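PDB 2BCO: succinylglutamate desuccinylase from Vibrio parahaemolyticus, which probably hydrolyses N-succinyl-L-glutamate to succinate and glutamate, the last step of arginine degradation by the AST pathway, using one bound zinc ion. Local coordinates for residues Y37-P46 against V87-P98; N111-K119 against P199-S207. All blocks are in the same frame, centred on the assembly; numbering follows the deposited sequence.

How the interactions relate
From the N terminus the chain first closes interaction 1; the 40 residues between its two segments include strand 55-60 and helix 68-81, and also the zinc ligands His63 and Glu66. Interaction 2 opens only afterwards, and it closes across 79 residues that carry the third zinc ligand, His155. The two contacts therefore follow in series and neither nest nor cross. Their centres lie about 20 Å apart, yet they touch: His97 CD2 packs 4.2 Å from Leu112 CD1. Interaction 1 pairs strand 41-45 with strand 90-95, next to 55-60; interaction 2 ties the 111-119 loop to the N-terminal end of helix 203-211, near the zinc.

Interaction 1 (Y37-P46 against V87-P98); sequences YQRGVLEVIP and VDARCLFIIAHP
Val44 and Leu42 face Cys91 and Phe93 as hydrogen-bonded pairs of an antiparallel strand pairing, with the axes of 41-45 and 90-95 4.5 Å apart and their directions 165° from each other. Each pair is closed by two backbone bonds; in one, Phe93 N reaches Leu42 O at 2.7 Å. The pairing runs on into the type II turn from Gln38 to Val41, where Ile95 N donates to Gly40 O at 2.9 Å. Gly40 has positive phi.

Packing is tight on the face bearing Leu42, Val44, Cys91 and Phe93. The two methyls of Val44 divide the work: CG1, anti to the backbone N (chi1 -176°), meets Val87 CG1 at 3.8 Å, while CG2 lies at the edge of the Phe93 ring, 3.7 Å from CE1. Beyond the strand, Pro46 CG presses on the backbone of Asp88 and Ala89, coming 3.3 Å from Ala89 C.

On the face of Val41, Glu43, Leu92 and Ile94, Leu92 CD1 touches Val41 CG1, and toward the partly exposed Arg90 the contact becomes polar. Arg90 NE forms a salt bridge with Glu43 OE2 at 3.1 Å, but the carboxylate and guanidinium planes stand 89° apart and OE2 is approached from above the carboxylate plane; the bond from NH2 is weak. Tyr37 OH holds the other oxygen, donating to Glu43 OE1 at 2.6 Å, while Arg90 NH1 is bound by Asn55 OD1 and Phe140 O. At the far, partly exposed end, Pro98 CG sits over one face of the Arg39 guanidinium.

Phe93 and Leu42 pack against helix 68-81, with Leu42 and Ile95 also touching helix 10-15. Strand 41-45 has 33-38 as its other antiparallel neighbour, and 90-95 runs parallel to 55-60 on its far side.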
# COMPACT_ATOMS: atom_id res chain seq x y z
N TYR A 37 19.27 -7.46 -5.28
CA TYR A 37 19.07 -8.90 -5.41
C TYR A 37 18.69 -9.34 -6.82
O TYR A 37 19.22 -10.33 -7.33
CB TYR A 37 17.99 -9.37 -4.45
CG TYR A 37 18.38 -9.30 -2.99
CD1 TYR A 37 19.46 -10.03 -2.50
CD2 TYR A 37 17.64 -8.54 -2.09
CE1 TYR A 37 19.79 -10.00 -1.14
CE2 TYR A 37 17.96 -8.51 -0.74
CZ TYR A 37 19.03 -9.24 -0.27
OH TYR A 37 19.34 -9.22 1.07
N GLN A 38 17.79 -8.59 -7.45
CA GLN A 38 17.32 -8.90 -8.79
C GLN A 38 16.62 -7.64 -9.30
O GLN A 38 16.59 -6.63 -8.60
CB GLN A 38 16.33 -10.06 -8.75
CG GLN A 38 15.12 -9.79 -7.87
CD GLN A 38 14.20 -10.98 -7.70
OE1 GLN A 38 14.52 -11.94 -7.00
NE2 GLN A 38 13.05 -10.94 -8.36
N ARG A 39 16.05 -7.70 -10.50
CA ARG A 39 15.37 -6.53 -11.05
C ARG A 39 14.26 -5.99 -10.14
O ARG A 39 13.31 -6.71 -9.80
CB ARG A 39 14.79 -6.82 -12.44
CG ARG A 39 14.09 -5.62 -13.08
CD ARG A 39 13.84 -5.75 -14.58
NE ARG A 39 12.82 -6.74 -14.93
CZ ARG A 39 11.95 -6.60 -15.93
NH1 ARG A 39 11.96 -5.50 -16.69
NH2 ARG A 39 11.07 -7.56 -16.18
N GLY A 40 14.39 -4.73 -9.73
CA GLY A 40 13.40 -4.10 -8.90
C GLY A 40 13.41 -4.46 -7.43
O GLY A 40 12.44 -4.21 -6.72
N VAL A 41 14.49 -5.06 -6.96
CA VAL A 41 14.58 -5.45 -5.56
C VAL A 41 15.88 -4.87 -5.01
O VAL A 41 16.97 -5.31 -5.38
CB VAL A 41 14.56 -6.98 -5.42
CG1 VAL A 41 14.60 -7.38 -3.95
CG2 VAL A 41 13.29 -7.54 -6.09
N LEU A 42 15.77 -3.88 -4.14
CA LEU A 42 16.96 -3.23 -3.59
C LEU A 42 16.89 -3.20 -2.08
O LEU A 42 15.95 -2.65 -1.51
CB LEU A 42 17.06 -1.79 -4.12
CG LEU A 42 18.41 -1.07 -4.27
CD1 LEU A 42 18.24 0.41 -3.90
CD2 LEU A 42 19.48 -1.70 -3.40
N GLU A 43 17.88 -3.78 -1.41
CA GLU A 43 17.90 -3.74 0.04
C GLU A 43 18.87 -2.65 0.48
O GLU A 43 19.92 -2.46 -0.14
CB GLU A 43 18.34 -5.07 0.64
CG GLU A 43 18.14 -5.13 2.14
CD GLU A 43 18.42 -6.50 2.72
OE1 GLU A 43 17.83 -7.49 2.21
OE2 GLU A 43 19.22 -6.59 3.67
N VAL A 44 18.52 -1.92 1.53
CA VAL A 44 19.38 -0.87 2.04
C VAL A 44 19.57 -1.15 3.52
O VAL A 44 18.61 -1.19 4.29
CB VAL A 44 18.74 0.53 1.83
CG1 VAL A 44 19.69 1.62 2.28
CG2 VAL A 44 18.40 0.72 0.36
N ILE A 45 20.82 -1.38 3.92
CA ILE A 45 21.15 -1.68 5.30
C ILE A 45 21.93 -0.51 5.92
O ILE A 45 22.85 0.03 5.29
CB ILE A 45 22.01 -2.96 5.39
CG1 ILE A 45 21.25 -4.14 4.78
CG2 ILE A 45 22.39 -3.25 6.85
CD1 ILE A 45 22.02 -5.44 4.77
N PRO A 46 21.57 -0.11 7.14
CA PRO A 46 22.24 0.99 7.84
C PRO A 46 23.66 0.63 8.26
O PRO A 46 24.00 -0.54 8.41
CB PRO A 46 21.35 1.23 9.05
CG PRO A 46 20.02 0.69 8.64
CD PRO A 46 20.40 -0.56 7.91
N VAL A 87 20.34 7.22 6.27
CA VAL A 87 19.70 5.92 6.41
C VAL A 87 19.91 5.36 7.80
O VAL A 87 21.04 5.19 8.25
CB VAL A 87 20.24 4.93 5.37
CG1 VAL A 87 19.56 3.60 5.53
CG2 VAL A 87 20.00 5.47 3.98
N ASP A 88 18.81 5.06 8.48
CA ASP A 88 18.88 4.53 9.83
C ASP A 88 18.10 3.23 9.98
O ASP A 88 18.29 2.48 10.93
CB ASP A 88 18.34 5.57 10.81
CG ASP A 88 18.84 5.36 12.21
OD1 ASP A 88 20.00 5.75 12.49
OD2 ASP A 88 18.09 4.79 13.03
N ALA A 89 17.20 2.96 9.04
CA ALA A 89 16.41 1.75 9.09
C ALA A 89 16.78 0.83 7.94
O ALA A 89 17.19 1.29 6.88
CB ALA A 89 14.92 2.09 9.03
N ARG A 90 16.66 -0.47 8.16
CA ARG A 90 16.96 -1.44 7.12
C ARG A 90 15.72 -1.43 6.22
O ARG A 90 14.60 -1.51 6.72
CB ARG A 90 17.17 -2.82 7.74
CG ARG A 90 17.41 -3.95 6.75
CD ARG A 90 18.08 -5.14 7.42
NE ARG A 90 18.08 -6.32 6.57
CZ ARG A 90 17.15 -7.27 6.62
NH1 ARG A 90 16.14 -7.18 7.47
NH2 ARG A 90 17.24 -8.33 5.82
N CYS A 91 15.92 -1.29 4.91
CA CYS A 91 14.79 -1.24 3.98
C CYS A 91 14.91 -2.20 2.81
O CYS A 91 16.01 -2.61 2.43
CB CYS A 91 14.64 0.18 3.41
SG CYS A 91 14.60 1.54 4.60
N LEU A 92 13.77 -2.55 2.24
CA LEU A 92 13.72 -3.41 1.08
C LEU A 92 12.80 -2.70 0.09
O LEU A 92 11.58 -2.70 0.28
CB LEU A 92 13.14 -4.79 1.42
CG LEU A 92 13.12 -5.75 0.22
CD1 LEU A 92 14.54 -6.07 -0.17
CD2 LEU A 92 12.36 -7.02 0.55
N PHE A 93 13.39 -2.08 -0.93
CA PHE A 93 12.62 -1.35 -1.94
C PHE A 93 12.23 -2.28 -3.06
O PHE A 93 13.07 -3.00 -3.63
CB PHE A 93 13.42 -0.16 -2.51
CG PHE A 93 13.65 0.95 -1.51
CD1 PHE A 93 14.75 0.92 -0.66
CD2 PHE A 93 12.76 2.01 -1.40
CE1 PHE A 93 14.96 1.94 0.29
CE2 PHE A 93 12.95 3.03 -0.46
CZ PHE A 93 14.06 2.99 0.39
N ILE A 94 10.96 -2.25 -3.41
CA ILE A 94 10.49 -3.13 -4.44
C ILE A 94 9.67 -2.41 -5.50
O ILE A 94 8.81 -1.59 -5.20
CB ILE A 94 9.61 -4.26 -3.83
CG1 ILE A 94 10.43 -5.09 -2.84
CG2 ILE A 94 9.05 -5.15 -4.93
CD1 ILE A 94 9.61 -6.17 -2.14
N ILE A 95 10.00 -2.70 -6.75
CA ILE A 95 9.23 -2.18 -7.88
C ILE A 95 8.71 -3.51 -8.41
O ILE A 95 9.41 -4.21 -9.15
CB ILE A 95 10.11 -1.51 -8.96
CG1 ILE A 95 10.70 -0.21 -8.43
CG2 ILE A 95 9.26 -1.23 -10.20
CD1 ILE A 95 11.70 0.41 -9.37
N ALA A 96 7.51 -3.89 -8.00
CA ALA A 96 6.94 -5.14 -8.43
C ALA A 96 6.32 -4.95 -9.80
O ALA A 96 5.81 -3.89 -10.11
CB ALA A 96 5.87 -5.59 -7.44
N HIS A 97 6.40 -5.97 -10.64
CA HIS A 97 5.77 -5.89 -11.97
C HIS A 97 6.17 -4.80 -12.97
O HIS A 97 5.32 -4.12 -13.53
CB HIS A 97 4.27 -5.80 -11.78
CG HIS A 97 3.51 -6.66 -12.72
ND1 HIS A 97 4.10 -7.30 -13.79
CD2 HIS A 97 2.20 -7.02 -12.76
CE1 HIS A 97 3.21 -8.01 -14.43
NE2 HIS A 97 2.04 -7.86 -13.83
N PRO A 98 7.47 -4.64 -13.24
CA PRO A 98 7.87 -3.61 -14.20
C PRO A 98 7.31 -3.82 -15.62
O PRO A 98 7.15 -2.88 -16.39
CB PRO A 98 9.39 -3.67 -14.16
CG PRO A 98 9.66 -5.10 -13.81
CD PRO A 98 8.65 -5.36 -12.73

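Interaction 2 (N111-K119 against P199-S207); sequences NLNRLFDEK and PSSTFSWYS
The N-terminus of helix 203-211 meets the loop 111-119 close to the zinc site, and Asn113 and Phe203 make the central link. Asn113 OD1 accepts from Phe203 N at 2.8 Å in a fairly straight bond, with the donor tilted 31° from the amide carbonyl plane. The amide's ND2 gives a hydrogen to a water that also accepts from Ser204 N, so one side chain engages two backbone NH groups of the helix's first turn, one directly and one through water. Thr202 completes this end as the N-cap: OG1 lies between its backbone N and carbonyl carbon (chi1 64°) and takes the hydrogen of Trp205 N at 3.1 Å.

An Asx turn shapes the loop, since Asn111 OD1 accepts from Asn113 N; the same oxygen binds His63 NE2, and His63 is a zinc ligand. The side chain of Asn113 is about 6 Å from the bound zinc ion. It also touches His155, another ligand.

Further along, Phe116 N donates to Ser201 O at 3.1 Å, and its ring enters an aromatic cluster with Phe203 and Tyr206. Phe203 CA stands over the Phe116 face, 3.8 Å from the ring centroid, in a CH-pi contact. The two phenyl planes are nearly parallel, 23° apart, but displaced so that little of one ring lies over the other. Phe116 O then meets the edge of the Trp205 indole, 3.5 Å from CZ3. Leu133 and Val137 of helix 125-141 pack on Phe116 and Phe203 respectively, while Asp117 OD2 turns to His121 NE2.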
# COMPACT_ATOMS: atom_id res chain seq x y z
N ASN A 111 -5.02 -9.19 -11.58
CA ASN A 111 -4.68 -8.23 -10.52
C ASN A 111 -3.70 -8.88 -9.55
O ASN A 111 -4.06 -9.78 -8.81
CB ASN A 111 -5.95 -7.82 -9.77
CG ASN A 111 -5.71 -6.71 -8.73
OD1 ASN A 111 -4.58 -6.43 -8.32
ND2 ASN A 111 -6.79 -6.10 -8.29
N LEU A 112 -2.47 -8.40 -9.53
CA LEU A 112 -1.45 -8.97 -8.66
C LEU A 112 -1.84 -8.91 -7.17
O LEU A 112 -1.49 -9.80 -6.39
CB LEU A 112 -0.12 -8.21 -8.88
CG LEU A 112 1.22 -8.90 -8.62
CD1 LEU A 112 2.33 -7.86 -8.64
CD2 LEU A 112 1.21 -9.62 -7.30
N ASN A 113 -2.59 -7.89 -6.78
CA ASN A 113 -2.95 -7.74 -5.39
C ASN A 113 -4.15 -8.53 -4.88
O ASN A 113 -4.78 -8.17 -3.89
CB ASN A 113 -3.10 -6.25 -5.06
CG ASN A 113 -2.53 -5.90 -3.71
OD1 ASN A 113 -1.56 -6.51 -3.26
ND2 ASN A 113 -3.12 -4.91 -3.07
N ARG A 114 -4.45 -9.64 -5.56
CA ARG A 114 -5.53 -10.53 -5.18
C ARG A 114 -4.97 -11.95 -5.10
O ARG A 114 -5.69 -12.90 -4.82
CB ARG A 114 -6.66 -10.49 -6.21
CG ARG A 114 -7.70 -9.41 -5.96
CD ARG A 114 -8.60 -9.19 -7.17
NE ARG A 114 -9.48 -8.03 -6.99
CZ ARG A 114 -10.10 -7.40 -7.98
NH1 ARG A 114 -9.96 -7.80 -9.23
NH2 ARG A 114 -10.88 -6.36 -7.71
N LEU A 115 -3.67 -12.07 -5.32
CA LEU A 115 -3.01 -13.37 -5.37
C LEU A 115 -2.16 -13.79 -4.18
O LEU A 115 -1.38 -14.73 -4.31
CB LEU A 115 -2.15 -13.43 -6.63
CG LEU A 115 -2.89 -13.05 -7.91
CD1 LEU A 115 -1.94 -13.09 -9.10
CD2 LEU A 115 -4.05 -14.02 -8.12
N PHE A 116 -2.31 -13.13 -3.04
CA PHE A 116 -1.51 -13.50 -1.88
C PHE A 116 -2.23 -14.38 -0.85
O PHE A 116 -1.60 -14.81 0.11
CB PHE A 116 -0.97 -12.25 -1.19
CG PHE A 116 0.07 -11.53 -2.00
CD1 PHE A 116 1.38 -11.99 -2.04
CD2 PHE A 116 -0.28 -10.42 -2.78
CE1 PHE A 116 2.34 -11.36 -2.83
CE2 PHE A 116 0.67 -9.79 -3.57
CZ PHE A 116 1.98 -10.25 -3.61
N ASP A 117 -3.52 -14.64 -1.04
CA ASP A 117 -4.25 -15.49 -0.09
C ASP A 117 -4.11 -16.98 -0.40
O ASP A 117 -3.57 -17.36 -1.44
CB ASP A 117 -5.74 -15.10 -0.02
CG ASP A 117 -6.48 -15.31 -1.33
OD1 ASP A 117 -7.71 -15.11 -1.34
OD2 ASP A 117 -5.85 -15.67 -2.35
N GLU A 118 -4.59 -17.81 0.51
CA GLU A 118 -4.50 -19.26 0.36
C GLU A 118 -5.48 -19.95 -0.59
O GLU A 118 -5.48 -21.17 -0.69
CB GLU A 118 -4.58 -19.93 1.74
CG GLU A 118 -3.32 -19.80 2.58
CD GLU A 118 -3.45 -20.43 3.96
OE1 GLU A 118 -4.28 -19.96 4.77
OE2 GLU A 118 -2.73 -21.41 4.24
N LYS A 119 -6.32 -19.18 -1.29
CA LYS A 119 -7.27 -19.78 -2.23
C LYS A 119 -6.54 -20.35 -3.44
O LYS A 119 -5.35 -20.12 -3.61
CB LYS A 119 -8.29 -18.74 -2.70
CG LYS A 119 -9.16 -18.16 -1.60
CD LYS A 119 -10.07 -17.07 -2.15
CE LYS A 119 -10.81 -16.34 -1.03
NZ LYS A 119 -11.63 -15.22 -1.56
N PRO A 199 -10.11 -10.59 6.48
CA PRO A 199 -8.84 -11.02 5.88
C PRO A 199 -8.88 -10.81 4.37
O PRO A 199 -9.90 -11.06 3.73
CB PRO A 199 -8.76 -12.49 6.27
CG PRO A 199 -9.45 -12.51 7.61
CD PRO A 199 -10.66 -11.65 7.33
N SER A 200 -7.76 -10.36 3.80
CA SER A 200 -7.74 -10.08 2.37
C SER A 200 -6.79 -10.96 1.55
O SER A 200 -6.45 -12.07 1.96
CB SER A 200 -7.40 -8.60 2.16
OG SER A 200 -7.75 -8.16 0.87
N SER A 201 -6.38 -10.46 0.39
CA SER A 201 -5.48 -11.20 -0.48
C SER A 201 -4.40 -10.28 -1.02
O SER A 201 -3.72 -10.63 -1.98
CB SER A 201 -6.27 -11.77 -1.66
OG SER A 201 -6.80 -10.70 -2.44
N THR A 202 -4.25 -9.11 -0.39
CA THR A 202 -3.26 -8.15 -0.85
C THR A 202 -1.87 -8.42 -0.31
O THR A 202 -1.68 -9.23 0.59
CB THR A 202 -3.65 -6.71 -0.46
OG1 THR A 202 -3.66 -6.59 0.98
CG2 THR A 202 -5.03 -6.36 -1.04
N PHE A 203 -0.90 -7.72 -0.88
CA PHE A 203 0.49 -7.86 -0.50
C PHE A 203 0.69 -7.36 0.93
O PHE A 203 1.44 -7.96 1.71
CB PHE A 203 1.33 -7.05 -1.49
CG PHE A 203 2.82 -7.26 -1.36
CD1 PHE A 203 3.34 -8.49 -0.95
CD2 PHE A 203 3.70 -6.25 -1.72
CE1 PHE A 203 4.71 -8.69 -0.90
CE2 PHE A 203 5.07 -6.44 -1.68
CZ PHE A 203 5.58 -7.67 -1.26
N SER A 204 0.00 -6.27 1.27
CA SER A 204 0.06 -5.68 2.60
C SER A 204 -0.52 -6.64 3.64
O SER A 204 0.07 -6.86 4.70
CB SER A 204 -0.74 -4.37 2.61
OG SER A 204 -0.79 -3.80 3.90
N TRP A 205 -1.69 -7.21 3.33
CA TRP A 205 -2.33 -8.16 4.23
C TRP A 205 -1.43 -9.36 4.47
O TRP A 205 -1.35 -9.87 5.58
CB TRP A 205 -3.67 -8.63 3.66
CG TRP A 205 -4.20 -9.89 4.33
CD1 TRP A 205 -4.94 -9.96 5.48
CD2 TRP A 205 -3.94 -11.25 3.94
NE1 TRP A 205 -5.16 -11.28 5.82
CE2 TRP A 205 -4.56 -12.08 4.90
CE3 TRP A 205 -3.25 -11.84 2.88
CZ2 TRP A 205 -4.50 -13.49 4.83
CZ3 TRP A 205 -3.20 -13.24 2.80
CH2 TRP A 205 -3.82 -14.05 3.77
N TYR A 206 -0.74 -9.82 3.42
CA TYR A 206 0.14 -10.98 3.55
C TYR A 206 1.25 -10.78 4.59
O TYR A 206 1.58 -11.70 5.34
CB TYR A 206 0.77 -11.32 2.20
CG TYR A 206 1.65 -12.54 2.25
CD1 TYR A 206 1.12 -13.82 2.10
CD2 TYR A 206 3.03 -12.42 2.43
CE1 TYR A 206 1.94 -14.95 2.13
CE2 TYR A 206 3.86 -13.55 2.46
CZ TYR A 206 3.30 -14.81 2.31
OH TYR A 206 4.10 -15.93 2.31
N SER A 207 1.83 -9.59 4.62
CA SER A 207 2.89 -9.28 5.56
C SER A 207 2.34 -9.18 6.98
O SER A 207 2.96 -9.63 7.92
CB SER A 207 3.58 -7.97 5.18
OG SER A 207 4.46 -8.16 4.09
O HOH W 1 -1.42 -4.29 -0.78
O HOH W 2 -7.57 -7.50 -2.75